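Local structure of ribonuclease H (Uncultured organism, 3U3G) at residues 1-6 and 69-74; 5-10 and 24-29. The protein probably cleaves the RNA strand of RNA/DNA hybrids, as a type 1 ribonuclease H related to the enzyme of Sulfolobus tokodaii. All coordinates share one frame; numbering follows the deposited sequence.

Overall arrangement
Both contacts are built on strand 3-12 and lie on the same side of the molecule, their centres about 9 Å apart. In contact 1 the strand's parallel partner is strand 71-76, far along the chain; in contact 2 its antiparallel partner is strand 17-26, the next strand in sequence. Ile-5 and Ile-6 belong to both, so strand 3-12 is paired on both sides; in the order 3-2-1-4-5, that of the RNase H fold, it is the middle strand of the mixed sheet, with 32-41 and 115-118 at the margins. Glu-28 ties the contacts together through OE1, which probably accepts hydrogen bonds from the backbone N atoms of Asn-2 and Lys-3.

Contact 1. Residues 1-6 and 69-74; sequences MNKIII and DMEVEV
Strands 3-6 and 71-74 run parallel, 13° apart, joined by three backbone hydrogen bonds: Ile-4 N to Glu-71 O (2.9 Å), Glu-73 N to Ile-4 O, and Ile-6 N to Glu-73 O (2.7 Å). Lys-3 and Glu-71 lie side by side on one face of the sheet, each with CG anti to its backbone N. A bend at chi3 (-45°) turns the lysine's end so that Lys-3 NZ meets Glu-71 OE2 at 2.9 Å, from above the carboxylate plane, in a salt bridge; long, flexible chains suit this more exposed place. Glu-73 shares that face, its carboxylate paired with Arg-75. The other face is apolar: branched side chains favour extended backbone, and Ile-6 lays CD1 against CG1 of Val-72 (3.8 Å) and CG2 of Val-74. Met-70 has CG anti to its backbone N, which sets CG across Ile-4 CD1 at 3.7 Å; bends at chi2 and chi3 then bring CE beside Met-1 SD at 3.5 Å. A water there donates to Asn-2 O and accepts from Glu-71 N. Helix 45-60 covers the Ile-4 and Ile-6 face through Ala-56 and Leu-60, and strand 115-118 flanks 71-76 beyond.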
loop_
_atom_site.group_PDB
_atom_site.type_symbol
_atom_site.label_atom_id
_atom_site.label_comp_id
_atom_site.label_asym_id
_atom_site.label_seq_id
_atom_site.Cartn_x
_atom_site.Cartn_y
_atom_site.Cartn_z
ATOM N N MET A 1 0.133 -8.627 18.810
ATOM C CA MET A 1 -1.072 -8.616 17.938
ATOM C C MET A 1 -1.505 -10.046 17.580
ATOM O O MET A 1 -0.697 -10.977 17.669
ATOM C CB MET A 1 -0.803 -7.774 16.682
ATOM C CG MET A 1 -0.010 -8.468 15.593
ATOM S SD MET A 1 1.748 -8.675 15.963
ATOM C CE MET A 1 2.230 -6.972 16.218
ATOM N N ASN A 2 -2.737 -10.202 17.087
ATOM C CA ASN A 2 -3.181 -11.455 16.455
ATOM C C ASN A 2 -3.487 -11.303 14.971
ATOM O O ASN A 2 -3.751 -12.282 14.278
ATOM C CB ASN A 2 -4.425 -12.014 17.158
ATOM C CG ASN A 2 -4.238 -12.155 18.652
ATOM O OD1 ASN A 2 -5.205 -12.103 19.411
ATOM N ND2 ASN A 2 -3.017 -12.475 19.069
ATOM N N LYS A 3 -3.585 -10.065 14.513
ATOM C CA LYS A 3 -3.674 -9.804 13.090
ATOM C C LYS A 3 -3.014 -8.484 12.817
ATOM O O LYS A 3 -2.923 -7.630 13.706
ATOM C CB LYS A 3 -5.134 -9.745 12.633
ATOM C CG LYS A 3 -5.301 -9.719 11.112
ATOM C CD LYS A 3 -6.750 -9.485 10.698
ATOM C CE LYS A 3 -7.708 -10.339 11.513
ATOM N NZ LYS A 3 -8.906 -10.728 10.716
ATOM N N ILE A 4 -2.450 -8.372 11.623
ATOM C CA ILE A 4 -1.877 -7.126 11.152
ATOM C C ILE A 4 -2.727 -6.608 10.000
ATOM O O ILE A 4 -2.961 -7.324 9.024
ATOM C CB ILE A 4 -0.417 -7.325 10.702
ATOM C CG1 ILE A 4 0.464 -7.670 11.908
ATOM C CG2 ILE A 4 0.107 -6.066 10.013
ATOM C CD1 ILE A 4 1.917 -8.048 11.532
ATOM N N ILE A 5 -3.302 -5.426 10.189
ATOM C CA ILE A 5 -4.155 -4.805 9.182
ATOM C C ILE A 5 -3.431 -3.607 8.588
ATOM O O ILE A 5 -2.983 -2.711 9.316
ATOM C CB ILE A 5 -5.506 -4.338 9.790
ATOM C CG1 ILE A 5 -6.252 -5.530 10.399
ATOM C CG2 ILE A 5 -6.371 -3.670 8.711
ATOM C CD1 ILE A 5 -7.400 -5.128 11.290
ATOM N N ILE A 6 -3.290 -3.606 7.268
ATOM C CA ILE A 6 -2.541 -2.583 6.554
ATOM C C ILE A 6 -3.506 -1.796 5.676
ATOM O O ILE A 6 -4.397 -2.388 5.063
ATOM C CB ILE A 6 -1.467 -3.228 5.652
ATOM C CG1 ILE A 6 -0.472 -4.049 6.478
ATOM C CG2 ILE A 6 -0.729 -2.159 4.856
ATOM C CD1 ILE A 6 0.481 -4.891 5.645
ATOM N N ASP A 69 3.662 -16.735 10.969
ATOM C CA ASP A 69 2.343 -17.336 11.183
ATOM C C ASP A 69 1.252 -16.289 11.411
ATOM O O ASP A 69 0.197 -16.602 11.953
ATOM C CB ASP A 69 2.368 -18.308 12.369
ATOM C CG ASP A 69 3.012 -19.643 12.025
ATOM O OD1 ASP A 69 3.125 -19.969 10.823
ATOM O OD2 ASP A 69 3.388 -20.376 12.966
ATOM N N MET A 70 1.565 -15.029 11.125
ATOM C CA MET A 70 0.657 -13.927 11.438
ATOM C C MET A 70 -0.292 -13.669 10.271
ATOM O O MET A 70 0.143 -13.529 9.131
ATOM C CB MET A 70 1.461 -12.662 11.746
ATOM C CG MET A 70 0.613 -11.428 12.026
ATOM S SD MET A 70 -0.359 -11.555 13.545
ATOM C CE MET A 70 0.897 -11.817 14.784
ATOM N N GLU A 71 -1.578 -13.532 10.574
ATOM C CA GLU A 71 -2.580 -13.136 9.586
ATOM C C GLU A 71 -2.389 -11.666 9.205
ATOM O O GLU A 71 -2.251 -10.817 10.083
ATOM C CB GLU A 71 -3.977 -13.343 10.175
ATOM C CG GLU A 71 -5.136 -12.917 9.290
ATOM C CD GLU A 71 -6.493 -13.264 9.899
ATOM O OE1 GLU A 71 -6.527 -13.942 10.950
ATOM O OE2 GLU A 71 -7.525 -12.858 9.324
ATOM N N VAL A 72 -2.300 -11.392 7.906
ATOM C CA VAL A 72 -2.094 -10.036 7.391
ATOM C C VAL A 72 -3.158 -9.714 6.336
ATOM O O VAL A 72 -3.385 -10.494 5.405
ATOM C CB VAL A 72 -0.690 -9.888 6.755
ATOM C CG1 VAL A 72 -0.473 -8.465 6.295
ATOM C CG2 VAL A 72 0.391 -10.294 7.747
ATOM N N GLU A 73 -3.723 -8.522 6.422
ATOM C CA GLU A 73 -4.744 -8.079 5.485
ATOM C C GLU A 73 -4.371 -6.679 5.014
ATOM O O GLU A 73 -4.010 -5.826 5.836
ATOM C CB GLU A 73 -6.096 -8.067 6.204
ATOM C CG GLU A 73 -7.268 -7.501 5.430
ATOM C CD GLU A 73 -8.573 -7.743 6.154
ATOM O OE1 GLU A 73 -8.890 -8.916 6.431
ATOM O OE2 GLU A 73 -9.340 -6.786 6.327
ATOM N N VAL A 74 -4.483 -6.440 3.708
ATOM C CA VAL A 74 -4.250 -5.117 3.125
ATOM C C VAL A 74 -5.562 -4.563 2.595
ATOM O O VAL A 74 -6.259 -5.243 1.832
ATOM C CB VAL A 74 -3.239 -5.186 1.962
ATOM C CG1 VAL A 74 -3.184 -3.835 1.240
ATOM C CG2 VAL A 74 -1.870 -5.572 2.466
HETATM O O HOH W 1 -2.544 -14.314 13.223
#

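Contact 2. Residues 5-10 and 24-29; sequences IIYTDG and VITDEK
Tyr-7 holds CG anti to its carbonyl carbon, beside the backbone N (chi1 -56°), and Thr-26 puts OG1 in the crowded position between N and carbonyl carbon (chi1 80°), so that phenol and hydroxyl come to one water. That water donates to Thr-26 OG1 at 2.8 Å and is hydrogen-bonded to Tyr-7 OH, lying in the plane of the ring at its edge. OG1 in turn donates to Asp-27 O, on a lone pair, so a small hydroxyl here both gives and receives. Along its near edge the ring has Val-24 O in plane, with CD1 of Tyr-7 4.1 Å from Val-24 CB; a long flat side chain can thus span Val-24 and approach Thr-26 CG2. On the same face, Ile-5 rests CB on Thr-26 OG1 (3.6 Å) and sends CD1 to Asp-27 O. The backbone pairs Ile-5 with Thr-26 and Tyr-7 with Val-24 by two hydrogen bonds each; Tyr-7 N to Val-24 O, at 2.7 Å, is the shortest. Ile-25 and Ile-6 form the non-hydrogen-bonded pair between them, and both point to the opposite face. Asp-27 OD1 takes the N-H of Lys-29 in an Asx turn just after Thr-26. Helix 125-139 covers Val-24 through Arg-126 and Leu-130. This is the first antiparallel hairpin of the RNase H fold, strands 3-12 and 17-26.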
loop_
_atom_site.group_PDB
_atom_site.type_symbol
_atom_site.label_atom_id
_atom_site.label_comp_id
_atom_site.label_asym_id
_atom_site.label_seq_id
_atom_site.Cartn_x
_atom_site.Cartn_y
_atom_site.Cartn_z
ATOM N N ILE A 5 -3.302 -5.426 10.189
ATOM C CA ILE A 5 -4.155 -4.805 9.182
ATOM C C ILE A 5 -3.431 -3.607 8.588
ATOM O O ILE A 5 -2.983 -2.711 9.316
ATOM C CB ILE A 5 -5.506 -4.338 9.790
ATOM C CG1 ILE A 5 -6.252 -5.530 10.399
ATOM C CG2 ILE A 5 -6.371 -3.670 8.711
ATOM C CD1 ILE A 5 -7.400 -5.128 11.290
ATOM N N ILE A 6 -3.290 -3.606 7.268
ATOM C CA ILE A 6 -2.541 -2.583 6.554
ATOM C C ILE A 6 -3.506 -1.796 5.676
ATOM O O ILE A 6 -4.397 -2.388 5.063
ATOM C CB ILE A 6 -1.467 -3.228 5.652
ATOM C CG1 ILE A 6 -0.472 -4.049 6.478
ATOM C CG2 ILE A 6 -0.729 -2.159 4.856
ATOM C CD1 ILE A 6 0.481 -4.891 5.645
ATOM N N TYR A 7 -3.418 -0.468 5.710
ATOM C CA TYR A 7 -4.095 0.390 4.733
ATOM C C TYR A 7 -3.025 1.064 3.894
ATOM O O TYR A 7 -2.046 1.589 4.439
ATOM C CB TYR A 7 -4.894 1.499 5.428
ATOM C CG TYR A 7 -5.906 1.007 6.434
ATOM C CD1 TYR A 7 -5.496 0.471 7.655
ATOM C CD2 TYR A 7 -7.257 0.943 6.107
ATOM C CE1 TYR A 7 -6.425 0.023 8.594
ATOM C CE2 TYR A 7 -8.189 0.483 7.032
ATOM C CZ TYR A 7 -7.763 -0.022 8.241
ATOM O OH TYR A 7 -8.681 -0.549 9.147
ATOM N N THR A 8 -3.212 1.093 2.586
ATOM C CA THR A 8 -2.271 1.824 1.746
ATOM C C THR A 8 -2.977 2.801 0.840
ATOM O O THR A 8 -4.136 2.593 0.473
ATOM C CB THR A 8 -1.378 0.903 0.883
ATOM O OG1 THR A 8 -2.177 0.252 -0.116
ATOM C CG2 THR A 8 -0.677 -0.155 1.742
ATOM N N ASP A 9 -2.268 3.855 0.467
ATOM C CA ASP A 9 -2.721 4.764 -0.575
ATOM C C ASP A 9 -1.492 5.407 -1.214
ATOM O O ASP A 9 -0.423 5.518 -0.596
ATOM C CB ASP A 9 -3.643 5.845 0.020
ATOM C CG ASP A 9 -4.513 6.539 -1.029
ATOM O OD1 ASP A 9 -4.624 6.051 -2.172
ATOM O OD2 ASP A 9 -5.108 7.587 -0.693
ATOM N N GLY A 10 -1.643 5.826 -2.464
ATOM C CA GLY A 10 -0.627 6.605 -3.145
ATOM C C GLY A 10 -1.316 7.606 -4.039
ATOM O O GLY A 10 -2.431 7.372 -4.503
ATOM N N VAL A 24 -0.788 2.760 6.750
ATOM C CA VAL A 24 -1.181 2.673 8.151
ATOM C C VAL A 24 -1.245 1.198 8.509
ATOM O O VAL A 24 -1.828 0.385 7.768
ATOM C CB VAL A 24 -2.584 3.294 8.389
ATOM C CG1 VAL A 24 -2.988 3.158 9.849
ATOM C CG2 VAL A 24 -2.618 4.748 7.925
ATOM N N ILE A 25 -0.641 0.831 9.625
ATOM C CA ILE A 25 -0.678 -0.546 10.094
ATOM C C ILE A 25 -1.250 -0.592 11.490
ATOM O O ILE A 25 -0.830 0.184 12.364
ATOM C CB ILE A 25 0.722 -1.193 10.106
ATOM C CG1 ILE A 25 1.434 -0.914 8.775
ATOM C CG2 ILE A 25 0.618 -2.693 10.412
ATOM C CD1 ILE A 25 2.764 -1.646 8.612
ATOM N N THR A 26 -2.285 -1.409 11.671
ATOM C CA THR A 26 -2.917 -1.575 12.985
ATOM C C THR A 26 -2.914 -3.029 13.413
ATOM O O THR A 26 -2.768 -3.942 12.593
ATOM C CB THR A 26 -4.374 -1.029 13.036
ATOM O OG1 THR A 26 -5.278 -1.989 12.465
ATOM C CG2 THR A 26 -4.495 0.311 12.304
ATOM N N ASP A 27 -3.243 -3.262 14.678
ATOM C CA ASP A 27 -3.579 -4.606 15.109
ATOM C C ASP A 27 -5.080 -4.849 14.979
ATOM O O ASP A 27 -5.824 -4.024 14.421
ATOM C CB ASP A 27 -3.062 -4.880 16.532
ATOM C CG ASP A 27 -3.776 -4.060 17.605
ATOM O OD1 ASP A 27 -4.824 -3.441 17.351
ATOM O OD2 ASP A 27 -3.294 -4.107 18.751
ATOM N N GLU A 28 -5.508 -6.011 15.457
ATOM C CA GLU A 28 -6.892 -6.451 15.311
ATOM C C GLU A 28 -7.853 -5.621 16.151
ATOM O O GLU A 28 -9.067 -5.685 15.940
ATOM C CB GLU A 28 -7.002 -7.931 15.686
ATOM C CG GLU A 28 -6.902 -8.221 17.179
ATOM C CD GLU A 28 -5.460 -8.323 17.710
ATOM O OE1 GLU A 28 -4.502 -8.093 16.944
ATOM O OE2 GLU A 28 -5.276 -8.516 18.940
ATOM N N LYS A 29 -7.328 -4.872 17.119
ATOM C CA LYS A 29 -8.152 -3.988 17.950
ATOM C C LYS A 29 -8.256 -2.601 17.339
ATOM O O LYS A 29 -8.911 -1.719 17.888
ATOM C CB LYS A 29 -7.602 -3.898 19.377
ATOM C CG LYS A 29 -7.314 -5.252 19.985
ATOM C CD LYS A 29 -6.956 -5.147 21.451
ATOM C CE LYS A 29 -6.502 -6.515 21.962
ATOM N NZ LYS A 29 -6.130 -6.478 23.405
HETATM O O HOH W 2 -7.859 -1.300 11.687
#